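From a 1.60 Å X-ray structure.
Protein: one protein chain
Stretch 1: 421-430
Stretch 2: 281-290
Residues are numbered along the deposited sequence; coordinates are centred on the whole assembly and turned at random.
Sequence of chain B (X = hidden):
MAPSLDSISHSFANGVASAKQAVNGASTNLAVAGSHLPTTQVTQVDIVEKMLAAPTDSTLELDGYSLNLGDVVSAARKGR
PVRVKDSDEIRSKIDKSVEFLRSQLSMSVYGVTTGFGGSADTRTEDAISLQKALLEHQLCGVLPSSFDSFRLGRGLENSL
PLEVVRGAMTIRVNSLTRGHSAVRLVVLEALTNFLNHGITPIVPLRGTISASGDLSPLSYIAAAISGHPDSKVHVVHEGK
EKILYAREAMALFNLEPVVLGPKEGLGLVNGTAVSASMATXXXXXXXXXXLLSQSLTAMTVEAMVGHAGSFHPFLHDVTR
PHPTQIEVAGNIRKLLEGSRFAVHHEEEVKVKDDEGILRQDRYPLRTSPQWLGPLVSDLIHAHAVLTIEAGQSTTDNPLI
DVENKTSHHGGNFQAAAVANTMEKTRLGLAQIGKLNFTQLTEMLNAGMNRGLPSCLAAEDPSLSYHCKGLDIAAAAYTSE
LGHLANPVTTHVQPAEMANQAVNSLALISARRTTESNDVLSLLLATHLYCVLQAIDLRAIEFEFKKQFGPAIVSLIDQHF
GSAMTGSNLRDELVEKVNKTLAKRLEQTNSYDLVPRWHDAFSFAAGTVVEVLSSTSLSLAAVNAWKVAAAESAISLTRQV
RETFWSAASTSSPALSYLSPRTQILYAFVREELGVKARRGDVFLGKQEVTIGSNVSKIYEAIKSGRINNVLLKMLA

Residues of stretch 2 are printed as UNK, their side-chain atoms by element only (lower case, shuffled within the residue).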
ATOM      1  N   THR B 421     -14.185 -10.332  -2.221  1.00  7.28           N
ATOM      2  CA  THR B 421     -15.058  -9.819  -1.179  1.00  9.41           C
ATOM      3  C   THR B 421     -14.259  -9.245  -0.025  1.00 10.54           C
ATOM      4  O   THR B 421     -14.647  -8.246   0.620  1.00 10.24           O
ATOM      5  CB  THR B 421     -16.044 -10.875  -0.624  1.00  7.36           C
ATOM      6  OG1 THR B 421     -15.378 -11.915   0.100  1.00  8.58           O
ATOM      7  CG2 THR B 421     -16.840 -11.491  -1.787  1.00  9.86           C
HETATM    8  N   MSE B 422     -13.162  -9.908   0.268  1.00  7.64           N
HETATM    9  CA  MSE B 422     -12.348  -9.503   1.449  1.00  8.35           C
HETATM   10  C   MSE B 422     -11.562  -8.207   1.211  1.00  7.79           C
HETATM   11  O   MSE B 422     -11.432  -7.362   2.092  1.00  9.76           O
HETATM   12  CB  MSE B 422     -11.448 -10.626   1.832  1.00 10.22           C
HETATM   13  CG  MSE B 422     -12.203 -11.802   2.420  1.00 10.77           C
HETATM   14 SE   MSE B 422     -13.161 -11.338   4.097  1.00 17.88          SE
HETATM   15  CE  MSE B 422     -14.990 -10.918   3.463  1.00 11.04           C
ATOM     16  N   GLU B 423     -11.025  -8.051  -0.002  1.00  8.67           N
ATOM     17  CA  GLU B 423     -10.263  -6.821  -0.361  1.00  7.17           C
ATOM     18  C   GLU B 423     -11.231  -5.646  -0.205  1.00  9.63           C
ATOM     19  O   GLU B 423     -10.891  -4.651   0.475  1.00  9.53           O
ATOM     20  CB  GLU B 423      -9.711  -6.897  -1.774  1.00  9.66           C
ATOM     21  CG  GLU B 423      -8.736  -8.028  -2.053  1.00 11.35           C
ATOM     22  CD  GLU B 423      -7.341  -7.837  -1.474  1.00 12.84           C
ATOM     23  OE1 GLU B 423      -6.473  -7.425  -2.251  1.00 14.50           O
ATOM     24  OE2 GLU B 423      -7.096  -8.171  -0.319  1.00 10.76           O
ATOM     25  N   LYS B 424     -12.406  -5.749  -0.834  1.00 10.96           N
ATOM     26  CA  LYS B 424     -13.400  -4.654  -0.816  1.00 13.79           C
ATOM     27  C   LYS B 424     -13.910  -4.371   0.585  1.00 10.12           C
ATOM     28  O   LYS B 424     -14.077  -3.212   1.014  1.00 11.00           O
ATOM     29  CB  LYS B 424     -14.613  -4.956  -1.724  1.00 15.41           C
ATOM     30  CG  LYS B 424     -14.295  -5.193  -3.185  1.00 24.49           C
ATOM     31  CD  LYS B 424     -15.444  -5.989  -3.927  1.00 24.61           C
ATOM     32  CE  LYS B 424     -16.821  -5.610  -3.418  1.00 24.77           C
ATOM     33  NZ  LYS B 424     -17.327  -6.201  -2.102  1.00 25.15           N
ATOM     34  N   THR B 425     -14.161  -5.434   1.345  1.00  9.03           N
ATOM     35  CA  THR B 425     -14.686  -5.225   2.696  1.00  9.21           C
ATOM     36  C   THR B 425     -13.626  -4.526   3.553  1.00 10.27           C
ATOM     37  O   THR B 425     -13.976  -3.666   4.385  1.00 10.19           O
ATOM     38  CB  THR B 425     -15.151  -6.559   3.284  1.00  9.20           C
ATOM     39  OG1 THR B 425     -16.200  -7.097   2.459  1.00  9.28           O
ATOM     40  CG2 THR B 425     -15.628  -6.430   4.771  1.00 12.86           C
ATOM     41  N   ARG B 426     -12.335  -4.862   3.405  1.00  8.67           N
ATOM     42  CA  ARG B 426     -11.338  -4.279   4.308  1.00  8.74           C
ATOM     43  C   ARG B 426     -11.173  -2.780   4.027  1.00  9.41           C
ATOM     44  O   ARG B 426     -10.960  -1.958   4.935  1.00  9.60           O
ATOM     45  CB  ARG B 426     -10.020  -5.030   4.120  1.00 10.58           C
ATOM     46  CG  ARG B 426      -9.058  -4.778   5.252  1.00  8.48           C
ATOM     47  CD  ARG B 426      -7.884  -5.738   5.264  1.00 10.46           C
ATOM     48  NE  ARG B 426      -7.117  -5.783   4.017  1.00  8.45           N
ATOM     49  CZ  ARG B 426      -7.227  -6.702   3.034  1.00  7.53           C
ATOM     50  NH1 ARG B 426      -6.436  -6.626   1.979  1.00  9.93           N
ATOM     51  NH2 ARG B 426      -8.097  -7.698   3.061  1.00  8.95           N
ATOM     52  N   LEU B 427     -11.324  -2.419   2.786  1.00  9.59           N
ATOM     53  CA  LEU B 427     -11.251  -1.017   2.418  1.00 10.14           C
ATOM     54  C   LEU B 427     -12.479  -0.326   2.976  1.00  9.05           C
ATOM     55  O   LEU B 427     -12.383   0.741   3.580  1.00  9.10           O
ATOM     56  CB  LEU B 427     -11.127  -0.850   0.889  1.00 11.93           C
ATOM     57  CG  LEU B 427     -11.031   0.614   0.421  1.00 12.16           C
ATOM     58  CD1 LEU B 427      -9.935   1.410   1.062  1.00  9.53           C
ATOM     59  CD2 LEU B 427     -10.896   0.608  -1.067  1.00 13.81           C
ATOM     60  N   GLY B 428     -13.643  -0.940   2.832  1.00  9.47           N
ATOM     61  CA  GLY B 428     -14.846  -0.394   3.487  1.00 10.53           C
ATOM     62  C   GLY B 428     -14.764  -0.159   4.977  1.00 11.84           C
ATOM     63  O   GLY B 428     -15.206   0.865   5.480  1.00  9.88           O
ATOM     64  N   LEU B 429     -14.160  -1.116   5.681  1.00  9.44           N
ATOM     65  CA  LEU B 429     -13.965  -1.014   7.147  1.00  9.59           C
ATOM     66  C   LEU B 429     -13.116   0.223   7.462  1.00  8.88           C
ATOM     67  O   LEU B 429     -13.358   0.947   8.448  1.00  7.87           O
ATOM     68  CB  LEU B 429     -13.364  -2.291   7.724  1.00  8.65           C
ATOM     69  CG  LEU B 429     -14.280  -3.510   7.629  1.00  8.52           C
ATOM     70  CD1 LEU B 429     -13.505  -4.782   7.912  1.00 10.67           C
ATOM     71  CD2 LEU B 429     -15.514  -3.343   8.546  1.00  9.41           C
ATOM     72  N   ALA B 430     -12.112   0.477   6.630  1.00  8.59           N
ATOM     73  CA  ALA B 430     -11.258   1.631   6.852  1.00  9.50           C
ATOM     74  C   ALA B 430     -12.055   2.924   6.611  1.00  8.68           C
ATOM     75  O   ALA B 430     -11.847   3.930   7.286  1.00  9.47           O
ATOM     76  CB  ALA B 430     -10.065   1.589   5.937  1.00 11.22           C
ATOM     77  N   UNK B 281     -17.624 -15.308   8.097  1.00  7.62           N
ATOM     78  CA  UNK B 281     -17.607 -14.766   9.447  1.00  8.64           C
ATOM     79  C   UNK B 281     -17.259 -13.286   9.421  1.00  9.08           C
ATOM     80  O   UNK B 281     -17.866 -12.477  10.154  1.00  9.89           O
ATOM     81  c   UNK B 281     -16.646 -15.579  10.294  1.00 10.59           C
ATOM     82  c   UNK B 281     -18.282 -17.119  11.493  1.00 15.84           C
ATOM     83  c   UNK B 281     -17.146 -17.028  10.472  1.00  9.98           C
ATOM     84  c   UNK B 281     -15.987 -17.880  10.928  1.00 13.78           C
ATOM     85  N   UNK B 282     -16.275 -12.930   8.600  1.00  9.57           N
ATOM     86  CA  UNK B 282     -15.835 -11.535   8.518  1.00  9.75           C
ATOM     87  C   UNK B 282     -16.905 -10.624   7.917  1.00  9.24           C
ATOM     88  O   UNK B 282     -17.138  -9.495   8.384  1.00  9.64           O
ATOM     89  c   UNK B 282     -14.538 -11.444   7.776  1.00 11.19           C
ATOM     90  N   UNK B 283     -17.606 -11.121   6.905  1.00  6.94           N
ATOM     91  CA  UNK B 283     -18.671 -10.323   6.316  1.00  9.16           C
ATOM     92  C   UNK B 283     -19.838 -10.136   7.269  1.00 10.30           C
ATOM     93  O   UNK B 283     -20.370  -9.030   7.414  1.00 10.40           O
ATOM     94  c   UNK B 283     -19.167 -10.967   5.035  1.00  6.79           C
ATOM     95  c   UNK B 283     -19.802  -8.731   4.003  1.00 12.75           C
ATOM     96  c   UNK B 283     -20.722 -10.838   3.077  1.00 10.72           C
ATOM     97  c   UNK B 283     -20.265 -10.136   4.345  1.00  8.22           C
ATOM     98  N   UNK B 284     -20.230 -11.222   7.944  1.00  9.83           N
ATOM     99  CA  UNK B 284     -21.228 -11.120   9.011  1.00  9.54           C
ATOM    100  C   UNK B 284     -20.877 -10.008  10.005  1.00  8.79           C
ATOM    101  O   UNK B 284     -21.713  -9.127  10.301  1.00 10.53           O
ATOM    102  n   UNK B 284     -21.632 -12.042  12.174  1.00 12.10           N
ATOM    103  c   UNK B 284     -22.140 -12.485  10.972  1.00  8.91           C
ATOM    104  c   UNK B 284     -21.343 -12.477   9.709  1.00  7.48           C
ATOM    105  c   UNK B 284     -23.376 -12.987  11.240  1.00 13.90           C
ATOM    106  c   UNK B 284     -22.554 -12.238  13.118  1.00 10.92           C
ATOM    107  n   UNK B 284     -23.612 -12.806  12.582  1.00 13.62           N
ATOM    108  N   UNK B 285     -19.630  -9.989  10.444  1.00  9.13           N
ATOM    109  CA  UNK B 285     -19.257  -9.027  11.470  1.00  9.25           C
ATOM    110  C   UNK B 285     -19.238  -7.610  10.908  1.00 11.05           C
ATOM    111  O   UNK B 285     -19.639  -6.658  11.579  1.00 11.12           O
ATOM    112  c   UNK B 285     -17.916  -9.444  12.082  1.00  9.07           C
ATOM    113  c   UNK B 285     -18.006 -10.696  12.950  1.00 14.50           C
ATOM    114  o   UNK B 285     -16.928 -11.202  13.300  1.00 14.56           O
ATOM    115  o   UNK B 285     -19.104 -11.153  13.318  1.00 10.78           O
ATOM    116  N   UNK B 286     -18.791  -7.491   9.658  1.00  9.40           N
ATOM    117  CA  UNK B 286     -18.726  -6.196   8.973  1.00 10.12           C
ATOM    118  C   UNK B 286     -20.103  -5.628   8.821  1.00  9.44           C
ATOM    119  O   UNK B 286     -20.303  -4.429   8.948  1.00 10.48           O
ATOM    120  c   UNK B 286     -18.041  -6.331   7.629  1.00 10.02           C
ATOM    121  N   UNK B 287     -21.090  -6.464   8.519  1.00  6.74           N
ATOM    122  CA  UNK B 287     -22.466  -5.926   8.374  1.00  7.77           C
ATOM    123  C   UNK B 287     -22.917  -5.255   9.664  1.00  7.88           C
ATOM    124  O   UNK B 287     -23.570  -4.199   9.675  1.00  8.72           O
ATOM    125  c   UNK B 287     -23.455  -7.041   8.097  1.00  8.18           C
ATOM    126  n   UNK B 287     -23.580  -6.748   5.570  1.00 10.87           N
ATOM    127  n   UNK B 287     -23.606  -8.787   4.856  1.00 11.54           N
ATOM    128  c   UNK B 287     -23.467  -7.561   6.678  1.00  8.49           C
ATOM    129  c   UNK B 287     -23.509  -8.839   6.219  1.00 10.26           C
ATOM    130  c   UNK B 287     -23.636  -7.510   4.485  1.00 12.53           C
ATOM    131  N   UNK B 288     -22.590  -5.907  10.786  1.00  8.97           N
ATOM    132  CA  UNK B 288     -23.009  -5.381  12.089  1.00  8.61           C
ATOM    133  C   UNK B 288     -22.337  -4.049  12.381  1.00 10.27           C
ATOM    134  O   UNK B 288     -22.941  -3.126  12.909  1.00 10.36           O
ATOM    135  c   UNK B 288     -23.198  -7.725  13.030  1.00  9.43           C
ATOM    136  c   UNK B 288     -22.706  -6.349  13.234  1.00 10.23           C
ATOM    137 se   UNK B 288     -25.126  -7.801  12.634  1.00 21.61          SE
ATOM    138  c   UNK B 288     -25.071  -9.725  12.034  1.00 20.45           C
ATOM    139  N   UNK B 289     -21.061  -3.946  12.009  1.00  8.22           N
ATOM    140  CA  UNK B 289     -20.283  -2.781  12.297  1.00  8.27           C
ATOM    141  C   UNK B 289     -20.777  -1.636  11.379  1.00  7.85           C
ATOM    142  O   UNK B 289     -20.812  -0.501  11.794  1.00  9.06           O
ATOM    143  c   UNK B 289     -16.723  -4.318  12.614  1.00 11.91           C
ATOM    144  c   UNK B 289     -18.106  -3.945  13.106  1.00  9.70           C
ATOM    145  c   UNK B 289     -17.998  -3.239  14.448  1.00 10.38           C
ATOM    146  c   UNK B 289     -18.805  -3.063  12.090  1.00  7.97           C
ATOM    147  N   UNK B 290     -21.244  -1.956  10.186  1.00 10.23           N
ATOM    148  CA  UNK B 290     -21.819  -0.964   9.288  1.00  8.13           C
ATOM    149  C   UNK B 290     -23.075  -0.396   9.912  1.00  9.08           C
ATOM    150  O   UNK B 290     -23.290   0.815   9.929  1.00  9.54           O
ATOM    151  o   UNK B 290     -22.876  -0.780   7.104  1.00 14.55           O
ATOM    152  c   UNK B 290     -22.200  -1.657   7.971  1.00 10.38           C
TER

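Position 281 carries four side-chain carbons, forked at the second, and all are out of reach of stretch 1. A carbon fork one atom beyond CB identifies leucine, Leu-281, with rotamer m, t.

Position 282 has a single side-chain carbon, its CB, which points toward stretch 1 and lies 3.9 Å from SE of Met-422, a selenomethionine. One carbon means alanine: Ala-282.

At position 283 four carbons again fork at the second. The CB is 4.5 Å from CE of Met-422, and one terminal carbon approaches OG1 of Thr-425. This is Leu-283, in rotamer t, p; its CD1 sits 4.2 Å from Thr-425 OG1, a van der Waals approach, since a methyl carbon offers no acceptor or donor to the hydroxyl.

Position 284 shows one carbon followed by a five-membered ring of three carbons and two nitrogens, out of reach of stretch 1. The ring is an imidazole, hence His-284.

Position 285 has two carbons, the second carrying two oxygens: a carboxylate on a short stem, Asp-285. It makes no contact with stretch 1, but its OD1 accepts a hydrogen bond from ND1 of His-284 at 2.9 Å, with an N-H...acceptor angle of 156°.

Position 286 again offers one carbon, its CB, which points toward stretch 1 and lies 3.7 Å from CG2 of Thr-425 and 4.0 Å from CD2 of Leu-429. The single carbon makes it Ala-286.

Position 287 repeats the one carbon and two-nitrogen ring, but its CA-to-CB bond points away from stretch 1. It is His-287, with both ring nitrogens hydrogen-bonded elsewhere in the structure.

Position 288 is an unbranched chain of two carbons, selenium and a carbon, the signature of selenomethionine, Met-288; it is out of reach of stretch 1.

Position 289 has four carbons forked at the second, and its CA-to-CB bond points toward stretch 1. One terminal carbon lies 4.4 Å from Leu-429 CD2. The fork makes it Leu-289, and that carbon is CD1.

Position 290 ends with one carbon and one oxygen, Ser-290, without contact.

The two helices run in roughly the same direction, at 27°, with axes 10.8 Å apart at closest approach. Met-422, Thr-425 and Leu-429 face Ala-282, Ala-286 and Leu-289, each set with the three- and four-residue spacing of one helical face; Leu-283, whose CA-to-CB bond points sideways, adds to the edge of the contact. No hydrogen bond crosses the contact: Thr-425 OG1 instead donates to Thr-421 O at 2.7 Å, within its own helix, while its CG2 packs on Ala-286 CB. The two stretches bury 247 Å² between them, both sides summed, through apolar packing.

Stretch 2 (281-290) LALHDAHMLS
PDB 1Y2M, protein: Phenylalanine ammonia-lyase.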